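Local coordinates for protein chitinase A (Equisetum arvense, PDB 5BUM) that probably hydrolyses the glycosidic bonds of chitin as a family 18 glycoside hydrolase, the portion here being its carbohydrate-binding LysM domain, at residues 13-16 and 17-21; 23-26 and 27-31. All coordinates share one frame; numbering follows the deposited sequence.

Contact 1. Residues 13-16 and 17-21. With SO4 (sulfate ion), chain C.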
ATOM      1  N   ILE A  13      10.928   0.114   9.750  1.00 30.20           N
ATOM      2  CA  ILE A  13       9.817  -0.065  10.717  1.00 29.94           C
ATOM      3  C   ILE A  13       9.105   1.248  10.931  1.00 29.78           C
ATOM      4  O   ILE A  13       9.627   2.331  10.600  1.00 35.12           O
ATOM      5  CB  ILE A  13      10.302  -0.664  12.054  1.00 31.54           C
ATOM      6  CG1 ILE A  13      11.248   0.317  12.784  1.00 35.36           C
ATOM      7  CG2 ILE A  13      11.040  -1.982  11.778  1.00 31.25           C
ATOM      8  CD1 ILE A  13      11.795  -0.215  14.100  1.00 35.18           C
ATOM      9  N   CYS A  14       7.887   1.179  11.437  1.00 28.85           N
ATOM     10  CA  CYS A  14       7.077   2.393  11.476  1.00 29.14           C
ATOM     11  C   CYS A  14       7.717   3.434  12.401  1.00 30.81           C
ATOM     12  O   CYS A  14       7.701   4.622  12.092  1.00 31.35           O
ATOM     13  CB  CYS A  14       5.668   2.109  11.966  1.00 28.73           C
ATOM     14  SG  CYS A  14       4.513   1.495  10.736  1.00 29.43           S
ATOM     15  N   TYR A  15       8.244   2.982  13.549  1.00 29.12           N
ATOM     16  CA  TYR A  15       8.833   3.893  14.500  1.00 26.24           C
ATOM     17  C   TYR A  15       9.885   4.728  13.836  1.00 24.46           C
ATOM     18  O   TYR A  15       9.899   5.933  14.036  1.00 25.34           O
ATOM     19  CB  TYR A  15       9.388   3.155  15.703  1.00 27.13           C
ATOM     20  CG  TYR A  15       9.892   4.047  16.813  1.00 28.51           C
ATOM     21  CD1 TYR A  15       9.033   4.570  17.769  1.00 31.56           C
ATOM     22  CD2 TYR A  15      11.249   4.352  16.927  1.00 29.90           C
ATOM     23  CE1 TYR A  15       9.516   5.383  18.796  1.00 30.22           C
ATOM     24  CE2 TYR A  15      11.726   5.165  17.952  1.00 29.44           C
ATOM     25  CZ  TYR A  15      10.861   5.673  18.864  1.00 29.41           C
ATOM     26  OH  TYR A  15      11.359   6.481  19.861  1.00 37.58           O
ATOM     27  N   ASN A  16      10.744   4.144  13.015  1.00 24.08           N
ATOM     28  CA  ASN A  16      11.854   4.936  12.484  1.00 24.47           C
ATOM     29  C   ASN A  16      11.431   5.839  11.357  1.00 25.19           C
ATOM     30  O   ASN A  16      12.028   6.910  11.151  1.00 26.07           O
ATOM     31  CB  ASN A  16      12.998   4.059  11.992  1.00 25.38           C
ATOM     32  CG  ASN A  16      13.644   3.303  13.103  1.00 28.71           C
ATOM     33  OD1 ASN A  16      14.223   2.247  12.902  1.00 31.70           O
ATOM     34  ND2 ASN A  16      13.542   3.834  14.291  1.00 32.09           N
ATOM     35  N   ILE A  17      10.464   5.371  10.575  1.00 24.77           N
ATOM     36  CA  ILE A  17       9.927   6.151   9.464  1.00 24.29           C
ATOM     37  C   ILE A  17       9.333   7.413  10.038  1.00 24.88           C
ATOM     38  O   ILE A  17       9.611   8.504   9.577  1.00 26.36           O
ATOM     39  CB  ILE A  17       8.842   5.354   8.698  1.00 25.16           C
ATOM     40  CG1 ILE A  17       9.547   4.152   7.960  1.00 25.51           C
ATOM     41  CG2 ILE A  17       8.038   6.291   7.804  1.00 23.25           C
ATOM     42  CD1 ILE A  17       8.666   3.163   7.229  1.00 24.57           C
ATOM     43  N   ALA A  18       8.548   7.247  11.080  1.00 25.03           N
ATOM     44  CA  ALA A  18       7.932   8.355  11.775  1.00 27.76           C
ATOM     45  C   ALA A  18       8.967   9.342  12.353  1.00 28.59           C
ATOM     46  O   ALA A  18       8.878  10.540  12.157  1.00 26.72           O
ATOM     47  CB  ALA A  18       7.077   7.789  12.897  1.00 28.96           C
ATOM     48  N   GLN A  19       9.940   8.835  13.089  1.00 30.00           N
ATOM     49  CA  GLN A  19      11.019   9.695  13.589  1.00 35.02           C
ATOM     50  C   GLN A  19      11.667  10.474  12.461  1.00 31.44           C
ATOM     51  O   GLN A  19      11.815  11.664  12.580  1.00 29.92           O
ATOM     52  CB  GLN A  19      12.113   8.891  14.251  1.00 38.73           C
ATOM     53  CG  GLN A  19      11.932   8.670  15.712  1.00 47.90           C
ATOM     54  CD  GLN A  19      13.226   8.124  16.235  1.00 61.50           C
ATOM     55  OE1 GLN A  19      13.936   7.375  15.523  1.00 73.41           O
ATOM     56  NE2 GLN A  19      13.583   8.514  17.445  1.00 66.89           N
ATOM     57  N   THR A  20      12.037   9.799  11.373  1.00 26.62           N
ATOM     58  CA  THR A  20      12.545  10.506  10.216  1.00 27.87           C
ATOM     59  C   THR A  20      11.720  11.750   9.785  1.00 28.22           C
ATOM     60  O   THR A  20      12.305  12.763   9.350  1.00 29.43           O
ATOM     61  CB  THR A  20      12.735   9.548   9.051  1.00 27.15           C
ATOM     62  OG1 THR A  20      13.756   8.626   9.433  1.00 29.69           O
ATOM     63  CG2 THR A  20      13.204  10.286   7.789  1.00 27.79           C
ATOM     64  N   TYR A  21      10.392  11.697   9.921  1.00 26.08           N
ATOM     65  CA  TYR A  21       9.567  12.841   9.539  1.00 27.32           C
ATOM     66  C   TYR A  21       9.159  13.767  10.718  1.00 29.29           C
ATOM     67  O   TYR A  21       8.435  14.744  10.515  1.00 27.63           O
ATOM     68  CB  TYR A  21       8.368  12.358   8.709  1.00 26.45           C
ATOM     69  CG  TYR A  21       8.807  11.952   7.338  1.00 25.65           C
ATOM     70  CD1 TYR A  21       9.390  10.689   7.097  1.00 24.65           C
ATOM     71  CD2 TYR A  21       8.742  12.855   6.293  1.00 24.90           C
ATOM     72  CE1 TYR A  21       9.867  10.341   5.834  1.00 25.44           C
ATOM     73  CE2 TYR A  21       9.207  12.514   5.033  1.00 26.73           C
ATOM     74  CZ  TYR A  21       9.742  11.259   4.789  1.00 26.84           C
ATOM     75  OH  TYR A  21      10.152  10.973   3.496  1.00 27.11           O
TER
HETATM   76  S   SO4 C 101      14.043   5.109   8.071  1.00115.98           S
HETATM   77  O1  SO4 C 101      14.315   5.620   6.696  1.00 98.60           O
HETATM   78  O2  SO4 C 101      15.274   5.038   8.926  1.00105.07           O
HETATM   79  O3  SO4 C 101      13.425   3.743   8.037  1.00 92.20           O
HETATM   80  O4  SO4 C 101      13.128   6.120   8.644  1.00105.73           O
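Ile17 and Asn16 carry most of this local contact within helix 14-21, each meeting a residue one turn away. Ile13 stands at the N-cap, and its carbonyl O receives Ile17 N at 3.2 Å. With CG1 beside its own backbone N (chi1 -68°), the Ile17 side chain leans back toward the start of the helix, bringing CG1 to 3.2 Å from Ile13 O, a close approach by a methylene to the oxygen already bonded to its own amide. Cut back to an alanine, Ile17 would probably leave Leu28 and Tyr6 without the aliphatic branch they pack on and open a gap beneath the first turn.

Asn16 contributes chiefly through its backbone. Its O accepts from Thr20 N at 2.9 Å. The Thr20 hydroxyl bends back toward the same oxygen, but a sulfate ion, probably from the crystallisation liquor, places O4 2.7 Å from Thr20 OG1, and the single hydroxyl proton could serve either acceptor.

On the outer face, Gln19 stands out from the helix as a chain extended beyond CG, leaning slightly back toward Tyr15. Tyr15 has CG anti to its N (chi1 -174°), which swings the ring toward the following turn, and CE2 comes 3.7 Å from Gln19 CD, the ring and amide planes inclined by 38°. The Asn16 amide runs alongside that of Gln19, pointing the same way, yet ND2 stays 3.8 Å from Gln19 OE1, too far for a firm bond.

The inner face turns to the rest of the domain: Ile17 and Cys14 rest on Leu28 of helix 25-30, Ile17 and Tyr21 meet Tyr6 of strand 5-7, and Cys14 is joined by a disulfide to Cys37.

Contact 2. Residues 23-26 and 27-31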
ATOM      1  N   ILE A  23       7.426  12.948  13.383  1.00 32.26           N
ATOM      2  CA  ILE A  23       6.116  12.522  13.911  1.00 28.55           C
ATOM      3  C   ILE A  23       6.238  11.227  14.712  1.00 29.05           C
ATOM      4  O   ILE A  23       7.289  10.581  14.735  1.00 27.87           O
ATOM      5  CB  ILE A  23       5.073  12.289  12.805  1.00 27.11           C
ATOM      6  CG1 ILE A  23       5.508  11.196  11.826  1.00 25.07           C
ATOM      7  CG2 ILE A  23       4.832  13.570  12.014  1.00 29.16           C
ATOM      8  CD1 ILE A  23       4.505  11.050  10.692  1.00 24.32           C
ATOM      9  N   ASP A  24       5.148  10.853  15.367  1.00 27.49           N
ATOM     10  CA  ASP A  24       5.107   9.597  16.070  1.00 28.82           C
ATOM     11  C   ASP A  24       4.265   8.598  15.268  1.00 29.43           C
ATOM     12  O   ASP A  24       3.594   8.945  14.275  1.00 28.18           O
ATOM     13  CB  ASP A  24       4.595   9.777  17.510  1.00 28.48           C
ATOM     14  CG  ASP A  24       3.173  10.378  17.583  1.00 31.88           C
ATOM     15  OD1 ASP A  24       2.464  10.530  16.550  1.00 32.34           O
ATOM     16  OD2 ASP A  24       2.774  10.732  18.710  1.00 32.57           O
ATOM     17  N   VAL A  25       4.297   7.352  15.719  1.00 28.30           N
ATOM     18  CA  VAL A  25       3.639   6.302  14.977  1.00 27.25           C
ATOM     19  C   VAL A  25       2.162   6.533  14.878  1.00 27.24           C
ATOM     20  O   VAL A  25       1.599   6.301  13.815  1.00 29.51           O
ATOM     21  CB  VAL A  25       3.939   4.921  15.532  1.00 25.32           C
ATOM     22  CG1 VAL A  25       3.041   3.925  14.817  1.00 26.21           C
ATOM     23  CG2 VAL A  25       5.436   4.598  15.307  1.00 24.25           C
ATOM     24  N   ALA A  26       1.524   6.998  15.948  1.00 27.05           N
ATOM     25  CA  ALA A  26       0.051   7.265  15.864  1.00 28.11           C
ATOM     26  C   ALA A  26      -0.272   8.258  14.789  1.00 26.96           C
ATOM     27  O   ALA A  26      -1.249   8.099  14.093  1.00 28.75           O
ATOM     28  CB  ALA A  26      -0.511   7.788  17.188  1.00 29.39           C
ATOM     29  N   THR A  27       0.539   9.307  14.664  1.00 28.85           N
ATOM     30  CA  THR A  27       0.315  10.287  13.604  1.00 28.38           C
ATOM     31  C   THR A  27       0.492   9.630  12.253  1.00 29.16           C
ATOM     32  O   THR A  27      -0.355   9.763  11.389  1.00 30.76           O
ATOM     33  CB  THR A  27       1.241  11.507  13.699  1.00 27.95           C
ATOM     34  OG1 THR A  27       1.108  12.119  14.990  1.00 26.29           O
ATOM     35  CG2 THR A  27       0.869  12.536  12.639  1.00 28.68           C
ATOM     36  N   LEU A  28       1.587   8.907  12.071  1.00 29.93           N
ATOM     37  CA  LEU A  28       1.765   8.142  10.842  1.00 28.35           C
ATOM     38  C   LEU A  28       0.505   7.318  10.574  1.00 32.60           C
ATOM     39  O   LEU A  28       0.090   7.198   9.410  1.00 36.39           O
ATOM     40  CB  LEU A  28       2.953   7.160  10.971  1.00 25.87           C
ATOM     41  CG  LEU A  28       3.393   6.447   9.696  1.00 23.95           C
ATOM     42  CD1 LEU A  28       3.731   7.495   8.634  1.00 24.14           C
ATOM     43  CD2 LEU A  28       4.578   5.505   9.914  1.00 23.42           C
ATOM     44  N   GLN A  29      -0.062   6.699  11.623  1.00 29.90           N
ATOM     45  CA  GLN A  29      -1.258   5.863  11.449  1.00 32.76           C
ATOM     46  C   GLN A  29      -2.428   6.712  11.049  1.00 32.82           C
ATOM     47  O   GLN A  29      -3.132   6.373  10.115  1.00 33.19           O
ATOM     48  CB  GLN A  29      -1.616   5.066  12.694  1.00 34.88           C
ATOM     49  CG  GLN A  29      -0.818   3.767  12.796  1.00 40.04           C
ATOM     50  CD  GLN A  29      -0.814   3.154  14.204  1.00 42.63           C
ATOM     51  OE1 GLN A  29      -0.596   1.957  14.365  1.00 39.67           O
ATOM     52  NE2 GLN A  29      -1.039   3.982  15.228  1.00 45.27           N
ATOM     53  N   SER A  30      -2.615   7.838  11.723  1.00 34.65           N
ATOM     54  CA  SER A  30      -3.696   8.739  11.380  1.00 35.10           C
ATOM     55  C   SER A  30      -3.589   9.188   9.896  1.00 37.15           C
ATOM     56  O   SER A  30      -4.580   9.469   9.228  1.00 40.58           O
ATOM     57  CB  SER A  30      -3.615   9.957  12.240  1.00 34.87           C
ATOM     58  OG  SER A  30      -2.862  10.906  11.499  1.00 40.79           O
ATOM     59  N   TYR A  31      -2.376   9.273   9.380  1.00 37.20           N
ATOM     60  CA  TYR A  31      -2.177   9.696   7.992  1.00 36.53           C
ATOM     61  C   TYR A  31      -2.429   8.569   7.028  1.00 36.29           C
ATOM     62  O   TYR A  31      -2.486   8.792   5.838  1.00 36.10           O
ATOM     63  CB  TYR A  31      -0.732  10.153   7.757  1.00 36.48           C
ATOM     64  CG  TYR A  31      -0.300  11.475   8.353  1.00 33.65           C
ATOM     65  CD1 TYR A  31      -1.215  12.422   8.792  1.00 36.26           C
ATOM     66  CD2 TYR A  31       1.044  11.782   8.419  1.00 32.73           C
ATOM     67  CE1 TYR A  31      -0.787  13.636   9.330  1.00 39.77           C
ATOM     68  CE2 TYR A  31       1.484  12.984   8.930  1.00 38.38           C
ATOM     69  CZ  TYR A  31       0.569  13.909   9.380  1.00 39.07           C
ATOM     70  OH  TYR A  31       1.029  15.084   9.877  1.00 42.65           O
TER
HETATM   71  O   HOH W   1       3.542  13.378  15.786  1.00 34.57           O
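This is an N-terminal helix cap, in which Asp24 and Thr27 meet across the first turn of helix 25-30, the second helix of the LysM domain. Asp24 OD1 is gripped twice: Thr27 OG1 donates to it at 2.6 Å on the syn side, and Thr27 N at 3.0 Å on the anti side, the two donors coming from opposite faces of the carboxylate plane. A chi1 of 59°, with CG held between the backbone N and the carbonyl carbon, folds the carboxylate back over the turn. The return link runs through a water, which accepts from Asp24 N and donates to Thr27 OG1. A negative group at this end is likely to suit the helix dipole.

Beneath the cap lies a hydrophobic staple: Ile23, just before the N-cap residue, sets CD1 4.2 Å from Leu28 CD1. The same methyl approaches Tyr31 CE2 at 4.0 Å, while Thr27 CG2 lies over one face of the Tyr31 ring, offset toward its rim. Farther along, Ser30 OG donates to Thr27 O at 2.8 Å, using an in-plane lone pair of an oxygen that also receives Tyr31 N. On the outer side, Gln29 passes obliquely across Val25 CG1.

Toward the interior, Leu28 packs on Cys14 and Ile17 of helix 14-21, Ile23 on Ala18 of that helix, and Val25 on Cys37.

From the N terminus, the chain leaves strand 5-7, forms helix 14-21 with contact 1, turns, and enters helix 25-30 with contact 2 before strand 45-47 pairs antiparallel with the first strand, the beta-alpha-alpha-beta order of LysM domains. The contacts lie in series, neither nested nor crossing; each spans helical turns rather than closing a long loop. The centres of contact 1 and contact 2 are about 9 Å apart. A probable hydrogen bond from Ile23 N to Ala18 O, 3.1 Å long, bridges the turn, joining the residue just before the cap to the later part of helix 14-21. Val25 CG2 packs against Tyr15 CA at 3.6 Å, so the start of helix 25-30 lies against the first turn of helix 14-21.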